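Local coordinates for protein esterase (Xanthomonas oryzae pv. oryzae, PDB 3H2G) that hydrolyses ester bonds as a cell wall-degrading esterase that the bacterium uses as a virulence factor on rice, at residues G77-L82 with K163-G168; G207-E212 with K342-A347; S333-T338 with S370-F375. One frame throughout, in Å; residues are numbered along the deposited sequence.

Interaction 1. Residues G77-L82 with K163-G168; sequences GPYPLL and KTPLSG
Tyr79 and Pro165 lie side by side, their side chains pointing the same way, with Tyr79 CE2 4.0 Å from Pro165 CG. Thr164 meets the same ring differently: its side chain crosses that of Tyr79 at about a right angle, and its methyl CG2 sits in the ring plane at the edge, 3.9 Å from Tyr79 CD2. In the tyrosine, chi1 (-46°) sets CG anti to the carbonyl carbon, beside the backbone N, and chi2 (-68°) turns the CD2-CE2 edge to Thr164 and Pro165. One face of the ring carries Gly77 CA, offset toward the rim, and this same CA meets Pro165 CG at 3.7 Å. Pro78, which follows a cis peptide bond, has CB 3.5 Å from Ser167 N.

In the backbone, Tyr79 and Leu166 form a parallel bridge. Tyr79 N donates to Pro165 O at 2.8 Å, tilted moderately from the carbonyl plane, and Ser167 N returns a nearly straight bond to Tyr79 O at 3.0 Å, arriving from above the carbonyl plane. A water also donates to Tyr79 O and accepts from Gly168 N, so two donors hold this oxygen. The end-to-end directions of 77-80 and 164-167 differ by 60°, and a single bridge pairs them.

Tyr79 OH bonds to Cys75 O, and Leu166 packs on Val119 and on Leu159 of the preceding helix 141-162. The contact thus joins the start of central strand 79-85 to the short strand 166-167, just before the chain turns a corner at Gly168 and enters strand 169-175. The polar bonds across it all belong to the backbone, whereas the side chains contribute apolar contact, which implies that main-chain pairing fixes the register and the tyrosine and proline rings fill in beside it.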
loop_
_atom_site.group_PDB
_atom_site.type_symbol
_atom_site.label_atom_id
_atom_site.label_comp_id
_atom_site.label_asym_id
_atom_site.label_seq_id
_atom_site.Cartn_x
_atom_site.Cartn_y
_atom_site.Cartn_z
ATOM N N GLY A 77 -1.773 -10.137 -26.137
ATOM C CA GLY A 77 -2.788 -10.150 -25.098
ATOM C C GLY A 77 -3.692 -11.365 -25.217
ATOM O O GLY A 77 -3.368 -12.300 -25.953
ATOM N N PRO A 78 -4.835 -11.391 -24.505
ATOM C CA PRO A 78 -5.325 -10.349 -23.595
ATOM C C PRO A 78 -4.543 -10.389 -22.286
ATOM O O PRO A 78 -3.967 -11.418 -21.939
ATOM C CB PRO A 78 -6.793 -10.726 -23.378
ATOM C CG PRO A 78 -7.115 -11.653 -24.517
ATOM C CD PRO A 78 -5.855 -12.436 -24.683
ATOM N N TYR A 79 -4.547 -9.278 -21.554
ATOM C CA TYR A 79 -3.813 -9.196 -20.294
ATOM C C TYR A 79 -4.718 -8.970 -19.096
ATOM O O TYR A 79 -5.746 -8.305 -19.196
ATOM C CB TYR A 79 -2.826 -8.027 -20.322
ATOM C CG TYR A 79 -1.993 -7.922 -21.571
ATOM C CD1 TYR A 79 -1.026 -8.877 -21.871
ATOM C CD2 TYR A 79 -2.170 -6.857 -22.453
ATOM C CE1 TYR A 79 -0.248 -8.775 -23.025
ATOM C CE2 TYR A 79 -1.400 -6.743 -23.606
ATOM C CZ TYR A 79 -0.442 -7.706 -23.886
ATOM O OH TYR A 79 0.311 -7.598 -25.031
ATOM N N PRO A 80 -4.338 -9.522 -17.936
ATOM C CA PRO A 80 -5.149 -9.328 -16.733
ATOM C C PRO A 80 -4.817 -7.918 -16.229
ATOM O O PRO A 80 -3.754 -7.381 -16.552
ATOM C CB PRO A 80 -4.631 -10.413 -15.793
ATOM C CG PRO A 80 -3.175 -10.497 -16.165
ATOM C CD PRO A 80 -3.230 -10.462 -17.681
ATOM N N LEU A 81 -5.722 -7.319 -15.464
ATOM C CA LEU A 81 -5.503 -5.981 -14.924
ATOM C C LEU A 81 -5.226 -6.091 -13.431
ATOM O O LEU A 81 -6.089 -6.520 -12.667
ATOM C CB LEU A 81 -6.738 -5.102 -15.152
ATOM C CG LEU A 81 -6.662 -3.677 -14.592
ATOM C CD1 LEU A 81 -5.547 -2.916 -15.279
ATOM C CD2 LEU A 81 -7.995 -2.965 -14.802
ATOM N N LEU A 82 -4.022 -5.702 -13.021
ATOM C CA LEU A 82 -3.628 -5.771 -11.617
ATOM C C LEU A 82 -3.569 -4.396 -10.958
ATOM O O LEU A 82 -2.779 -3.543 -11.361
ATOM C CB LEU A 82 -2.257 -6.448 -11.492
ATOM C CG LEU A 82 -1.647 -6.523 -10.088
ATOM C CD1 LEU A 82 -2.508 -7.402 -9.201
ATOM C CD2 LEU A 82 -0.231 -7.083 -10.177
ATOM N N LYS A 163 -6.529 0.634 -27.246
ATOM C CA LYS A 163 -7.029 -0.647 -27.728
ATOM C C LYS A 163 -6.209 -1.810 -27.174
ATOM O O LYS A 163 -6.081 -2.856 -27.807
ATOM C CB LYS A 163 -7.054 -0.678 -29.260
ATOM C CG LYS A 163 -8.097 0.259 -29.855
ATOM C CD LYS A 163 -8.166 0.151 -31.371
ATOM C CE LYS A 163 -9.245 1.070 -31.928
ATOM N NZ LYS A 163 -9.311 1.026 -33.415
ATOM N N THR A 164 -5.655 -1.619 -25.981
ATOM C CA THR A 164 -4.879 -2.668 -25.329
ATOM C C THR A 164 -5.858 -3.795 -25.000
ATOM O O THR A 164 -6.893 -3.561 -24.383
ATOM C CB THR A 164 -4.246 -2.165 -24.014
ATOM O OG1 THR A 164 -3.438 -1.012 -24.282
ATOM C CG2 THR A 164 -3.381 -3.255 -23.386
ATOM N N PRO A 165 -5.546 -5.030 -25.413
ATOM C CA PRO A 165 -6.435 -6.165 -25.141
ATOM C C PRO A 165 -6.432 -6.650 -23.688
ATOM O O PRO A 165 -5.431 -7.170 -23.199
ATOM C CB PRO A 165 -5.931 -7.226 -26.115
ATOM C CG PRO A 165 -4.460 -6.964 -26.141
ATOM C CD PRO A 165 -4.393 -5.447 -26.230
ATOM N N LEU A 166 -7.563 -6.469 -23.011
ATOM C CA LEU A 166 -7.724 -6.890 -21.621
ATOM C C LEU A 166 -8.586 -8.147 -21.576
ATOM O O LEU A 166 -9.563 -8.260 -22.317
ATOM C CB LEU A 166 -8.388 -5.776 -20.805
ATOM C CG LEU A 166 -7.650 -4.432 -20.781
ATOM C CD1 LEU A 166 -8.456 -3.412 -19.988
ATOM C CD2 LEU A 166 -6.270 -4.614 -20.168
ATOM N N SER A 167 -8.231 -9.086 -20.703
ATOM C CA SER A 167 -8.973 -10.339 -20.593
ATOM C C SER A 167 -10.287 -10.166 -19.845
ATOM O O SER A 167 -11.220 -10.952 -20.022
ATOM C CB SER A 167 -8.126 -11.392 -19.876
ATOM O OG SER A 167 -7.921 -11.034 -18.519
ATOM N N GLY A 168 -10.356 -9.133 -19.012
ATOM C CA GLY A 168 -11.552 -8.891 -18.230
ATOM C C GLY A 168 -11.305 -9.304 -16.791
ATOM O O GLY A 168 -12.022 -8.893 -15.878
HETATM O O HOH W 1 -8.275 -7.482 -17.677
#

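Interaction 2. Residues G207-E212 with K342-A347; sequences GPYALE and KNAQTA
Asn343 makes the polar link to Ala210, and the helix 342-353 brings up the rest of the contact residue by residue. In Asn343, CG is anti to the carbonyl carbon, beside the backbone N (chi1 -82°), which places it 3.7 Å from Pro208 CA. OD1 takes the N-H of Ala210 at 3.0 Å, in the carbonyl plane and on a lone pair, though bent to 140° at the hydrogen; ND2 bonds to Pro340 O, while CB lies 3.5 Å from Gly207 O. That Gly207 oxygen also sits over the centre of the Tyr209 ring, whose edge meets Asn343 O, 3.6 Å from Tyr209 CD2. Next, Ala344 sets CB 4.3 Å from Tyr209 CE2. Thr346 OG1 is held by its bond to Lys342 O while methyl CG2 meets Ala210 CB at 4.1 Å, and Ala347 CB comes to 4.2 Å from Tyr209 CD2.

Tyr209, Ala344 and Ala347 all pack on Leu330 of strand 328-332. Tyr209 also touches Met183 of helix 177-192, so the buried turn between strand 198-205 and helix 211-218 is wedged among that helix, helix 342-353 and the central sheet.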
loop_
_atom_site.group_PDB
_atom_site.type_symbol
_atom_site.label_atom_id
_atom_site.label_comp_id
_atom_site.label_asym_id
_atom_site.label_seq_id
_atom_site.Cartn_x
_atom_site.Cartn_y
_atom_site.Cartn_z
ATOM N N GLY A 207 0.830 -6.354 4.954
ATOM C CA GLY A 207 -0.059 -5.285 5.374
ATOM C C GLY A 207 -0.553 -5.419 6.807
ATOM O O GLY A 207 -0.694 -6.531 7.317
ATOM N N PRO A 208 -0.820 -4.295 7.489
ATOM C CA PRO A 208 -1.303 -4.309 8.873
ATOM C C PRO A 208 -2.827 -4.449 8.926
ATOM O O PRO A 208 -3.522 -3.522 9.329
ATOM C CB PRO A 208 -0.824 -2.963 9.403
ATOM C CG PRO A 208 -0.997 -2.081 8.208
ATOM C CD PRO A 208 -0.450 -2.927 7.076
ATOM N N TYR A 209 -3.334 -5.612 8.515
ATOM C CA TYR A 209 -4.776 -5.873 8.488
ATOM C C TYR A 209 -5.412 -5.711 9.866
ATOM O O TYR A 209 -6.537 -5.219 9.987
ATOM C CB TYR A 209 -5.036 -7.281 7.940
ATOM C CG TYR A 209 -4.098 -7.645 6.808
ATOM C CD1 TYR A 209 -4.014 -6.853 5.663
ATOM C CD2 TYR A 209 -3.231 -8.731 6.921
ATOM C CE1 TYR A 209 -3.082 -7.124 4.664
ATOM C CE2 TYR A 209 -2.293 -9.013 5.929
ATOM C CZ TYR A 209 -2.220 -8.202 4.808
ATOM O OH TYR A 209 -1.254 -8.436 3.859
ATOM N N ALA A 210 -4.699 -6.149 10.900
ATOM C CA ALA A 210 -5.172 -5.996 12.272
ATOM C C ALA A 210 -4.463 -4.716 12.704
ATOM O O ALA A 210 -3.549 -4.730 13.531
ATOM C CB ALA A 210 -4.728 -7.182 13.126
ATOM N N LEU A 211 -4.895 -3.610 12.102
ATOM C CA LEU A 211 -4.307 -2.295 12.322
ATOM C C LEU A 211 -4.189 -1.856 13.771
ATOM O O LEU A 211 -3.095 -1.542 14.239
ATOM C CB LEU A 211 -5.080 -1.242 11.518
ATOM C CG LEU A 211 -4.465 0.160 11.486
ATOM C CD1 LEU A 211 -3.053 0.083 10.921
ATOM C CD2 LEU A 211 -5.323 1.086 10.639
ATOM N N GLU A 212 -5.311 -1.822 14.482
ATOM C CA GLU A 212 -5.295 -1.408 15.881
ATOM C C GLU A 212 -4.377 -2.284 16.736
ATOM O O GLU A 212 -3.552 -1.773 17.498
ATOM C CB GLU A 212 -6.716 -1.438 16.457
ATOM C CG GLU A 212 -6.770 -1.216 17.964
ATOM C CD GLU A 212 -8.148 -1.479 18.541
ATOM O OE1 GLU A 212 -8.910 -2.253 17.926
ATOM O OE2 GLU A 212 -8.462 -0.929 19.617
ATOM N N LYS A 342 1.787 -11.701 12.307
ATOM C CA LYS A 342 0.627 -11.971 13.150
ATOM C C LYS A 342 -0.608 -11.364 12.485
ATOM O O LYS A 342 -1.723 -11.845 12.660
ATOM C CB LYS A 342 0.819 -11.345 14.535
ATOM C CG LYS A 342 -0.406 -11.441 15.440
ATOM C CD LYS A 342 -0.239 -10.625 16.719
ATOM C CE LYS A 342 -1.521 -10.666 17.558
ATOM N NZ LYS A 342 -1.464 -9.795 18.762
ATOM N N ASN A 343 -0.395 -10.297 11.719
ATOM C CA ASN A 343 -1.485 -9.623 11.019
ATOM C C ASN A 343 -2.213 -10.565 10.070
ATOM O O ASN A 343 -3.446 -10.603 10.044
ATOM C CB ASN A 343 -0.940 -8.424 10.238
ATOM C CG ASN A 343 -0.768 -7.198 11.107
ATOM O OD1 ASN A 343 -1.743 -6.532 11.452
ATOM N ND2 ASN A 343 0.473 -6.902 11.477
ATOM N N ALA A 344 -1.449 -11.319 9.287
ATOM C CA ALA A 344 -2.028 -12.261 8.331
ATOM C C ALA A 344 -2.695 -13.427 9.057
ATOM O O ALA A 344 -3.772 -13.881 8.668
ATOM C CB ALA A 344 -0.945 -12.779 7.391
ATOM N N GLN A 345 -2.047 -13.910 10.113
ATOM C CA GLN A 345 -2.576 -15.019 10.899
ATOM C C GLN A 345 -3.895 -14.627 11.554
ATOM O O GLN A 345 -4.857 -15.399 11.549
ATOM C CB GLN A 345 -1.555 -15.436 11.964
ATOM C CG GLN A 345 -0.318 -16.111 11.376
ATOM C CD GLN A 345 0.870 -16.123 12.322
ATOM O OE1 GLN A 345 1.841 -16.849 12.103
ATOM N NE2 GLN A 345 0.809 -15.310 13.368
ATOM N N THR A 346 -3.932 -13.420 12.110
ATOM C CA THR A 346 -5.132 -12.906 12.758
ATOM C C THR A 346 -6.244 -12.745 11.721
ATOM O O THR A 346 -7.391 -13.116 11.958
ATOM C CB THR A 346 -4.865 -11.528 13.412
ATOM O OG1 THR A 346 -3.903 -11.677 14.464
ATOM C CG2 THR A 346 -6.153 -10.944 13.984
ATOM N N ALA A 347 -5.897 -12.187 10.568
ATOM C CA ALA A 347 -6.876 -11.982 9.507
ATOM C C ALA A 347 -7.515 -13.302 9.078
ATOM O O ALA A 347 -8.739 -13.424 9.034
ATOM C CB ALA A 347 -6.216 -11.307 8.311
#

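Interaction 3. Residues S333-T338 with S370-F375; sequences SSNDAT and SDNSAF
Asn335 and Asn372 both carry CG anti to the carbonyl carbon (chi1 -67° and -73°), and their side chains cross at about a right angle, amide planes 57° apart. From this setting Asn335 ND2 donates to Asn372 OD1 at 2.9 Å, nearly straight at the hydrogen, close to the C=O axis and within the donor's own amide plane. Asn335 also lies side by side with Asp371, its amide almost perpendicular to the carboxylate, and ND2 is 3.7 Å from Asp371 CB. The other ends are held too: Asn335 OD1 accepts from Thr366 N, and Asn372 ND2 bonds to Val225 O.

Two backbone bonds around Asp336 and Ser373 make a single bridge. Ser373 N gives a bond in the carbonyl plane to Asn335 O at 2.9 Å, whereas Ala337 N reaches Ser373 O at 3.2 Å from above that carbonyl's plane. Farther along, Thr338 OG1 donates to Ala374 O at 2.9 Å, with Ala374 CB 3.5 Å from the same hydroxyl oxygen.

Asp336 OD1 accepts from Thr338 N in an Asx turn and from Val339 N, and OD2 bonds to His377 ND1. With Ser176, Asp336 and His377 have the geometry of a Ser-His-Asp triad, which probably is the catalytic one, as in other alpha/beta hydrolases. Ser373 OG meanwhile caps Phe375 N, where the chain leads into helix 376-396. Hydrogen bonds dominate, four of them joining the loop of Asp336 to the loop that leads into the helix of His377, with the methyls of Ala337 and Ala374 packed beside them (Ala337 CB to Ser373 C 3.6 Å); this directional grip probably helps to fix the relative position of the presumed acid and base.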
loop_
_atom_site.group_PDB
_atom_site.type_symbol
_atom_site.label_atom_id
_atom_site.label_comp_id
_atom_site.label_asym_id
_atom_site.label_seq_id
_atom_site.Cartn_x
_atom_site.Cartn_y
_atom_site.Cartn_z
ATOM N N SER A 333 6.743 -12.002 6.015
ATOM C CA SER A 333 7.900 -12.696 6.559
ATOM C C SER A 333 7.863 -12.700 8.080
ATOM O O SER A 333 7.552 -11.683 8.703
ATOM C CB SER A 333 9.189 -12.020 6.085
ATOM O OG SER A 333 10.310 -12.495 6.816
ATOM N N SER A 334 8.176 -13.845 8.678
ATOM C CA SER A 334 8.194 -13.944 10.131
ATOM C C SER A 334 9.420 -13.228 10.716
ATOM O O SER A 334 9.620 -13.216 11.931
ATOM C CB SER A 334 8.157 -15.413 10.570
ATOM O OG SER A 334 9.090 -16.195 9.849
ATOM N N ASN A 335 10.234 -12.630 9.848
ATOM C CA ASN A 335 11.413 -11.875 10.292
ATOM C C ASN A 335 11.009 -10.401 10.417
ATOM O O ASN A 335 11.720 -9.601 11.025
ATOM C CB ASN A 335 12.553 -11.947 9.264
ATOM C CG ASN A 335 13.149 -13.336 9.121
ATOM O OD1 ASN A 335 13.295 -13.838 8.007
ATOM N ND2 ASN A 335 13.519 -13.950 10.237
ATOM N N ASP A 336 9.865 -10.062 9.827
ATOM C CA ASP A 336 9.333 -8.694 9.793
ATOM C C ASP A 336 8.900 -8.116 11.144
ATOM O O ASP A 336 7.892 -8.533 11.711
ATOM C CB ASP A 336 8.147 -8.645 8.825
ATOM C CG ASP A 336 7.783 -7.232 8.401
ATOM O OD1 ASP A 336 8.110 -6.268 9.126
ATOM O OD2 ASP A 336 7.147 -7.092 7.337
ATOM N N ALA A 337 9.656 -7.140 11.643
ATOM C CA ALA A 337 9.345 -6.505 12.920
ATOM C C ALA A 337 8.562 -5.200 12.749
ATOM O O ALA A 337 8.071 -4.634 13.727
ATOM C CB ALA A 337 10.635 -6.241 13.705
ATOM N N THR A 338 8.446 -4.716 11.515
ATOM C CA THR A 338 7.700 -3.484 11.266
ATOM C C THR A 338 6.209 -3.812 11.184
ATOM O O THR A 338 5.373 -3.124 11.773
ATOM C CB THR A 338 8.171 -2.796 9.964
ATOM O OG1 THR A 338 9.542 -2.396 10.107
ATOM C CG2 THR A 338 7.324 -1.561 9.676
ATOM N N SER A 370 17.688 -14.691 14.168
ATOM C CA SER A 370 18.842 -13.813 13.999
ATOM C C SER A 370 18.603 -12.809 12.877
ATOM O O SER A 370 19.267 -11.775 12.801
ATOM C CB SER A 370 20.093 -14.642 13.687
ATOM O OG SER A 370 21.193 -13.809 13.362
ATOM N N ASP A 371 17.647 -13.119 12.004
ATOM C CA ASP A 371 17.330 -12.238 10.887
ATOM C C ASP A 371 16.122 -11.345 11.171
ATOM O O ASP A 371 15.743 -10.526 10.330
ATOM C CB ASP A 371 17.072 -13.054 9.618
ATOM C CG ASP A 371 18.274 -13.881 9.199
ATOM O OD1 ASP A 371 19.364 -13.300 9.000
ATOM O OD2 ASP A 371 18.121 -15.113 9.065
ATOM N N ASN A 372 15.511 -11.505 12.342
ATOM C CA ASN A 372 14.361 -10.677 12.701
ATOM C C ASN A 372 14.840 -9.237 12.756
ATOM O O ASN A 372 15.847 -8.934 13.394
ATOM C CB ASN A 372 13.788 -11.093 14.058
ATOM C CG ASN A 372 13.048 -12.413 13.997
ATOM O OD1 ASN A 372 13.004 -13.064 12.954
ATOM N ND2 ASN A 372 12.459 -12.816 15.116
ATOM N N SER A 373 14.116 -8.347 12.086
ATOM C CA SER A 373 14.506 -6.948 12.043
ATOM C C SER A 373 13.431 -6.093 11.396
ATOM O O SER A 373 12.604 -6.589 10.632
ATOM C CB SER A 373 15.813 -6.814 11.247
ATOM O OG SER A 373 16.083 -5.469 10.895
ATOM N N ALA A 374 13.449 -4.802 11.709
ATOM C CA ALA A 374 12.491 -3.869 11.133
ATOM C C ALA A 374 12.781 -3.774 9.637
ATOM O O ALA A 374 11.878 -3.561 8.831
ATOM C CB ALA A 374 12.642 -2.501 11.782
ATOM N N PHE A 375 14.049 -3.947 9.279
ATOM C CA PHE A 375 14.481 -3.871 7.886
ATOM C C PHE A 375 14.101 -5.087 7.051
ATOM O O PHE A 375 14.210 -5.060 5.822
ATOM C CB PHE A 375 15.995 -3.659 7.811
ATOM C CG PHE A 375 16.452 -2.360 8.408
ATOM C CD1 PHE A 375 16.752 -2.268 9.764
ATOM C CD2 PHE A 375 16.552 -1.218 7.619
ATOM C CE1 PHE A 375 17.144 -1.054 10.326
ATOM C CE2 PHE A 375 16.942 0.002 8.173
ATOM C CZ PHE A 375 17.238 0.080 9.529
#

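Overall arrangement
Interaction 2 is the buried one, while interactions 1 and 3 are partly buried; interaction 1, about 23 Å from the centre of the chain, lies farthest out. It lies at the beginning of central strand 79-85, where 166-167 pairs with it, whereas interactions 2 and 3 gather round the sheet's later strands, their centres about 15 Å apart and their segments alternating: strand 328-332 leads into 333-338, and that loop into helix 342-353. Interaction 1 stands some 32 and 37 Å from their centres. The chemistry follows place: strand pairing with ring packing at interaction 1, one side-chain-to-backbone bond amid apolar contact at interaction 2, and a hydrogen-bonded loop pair beside the presumed triad at interaction 3.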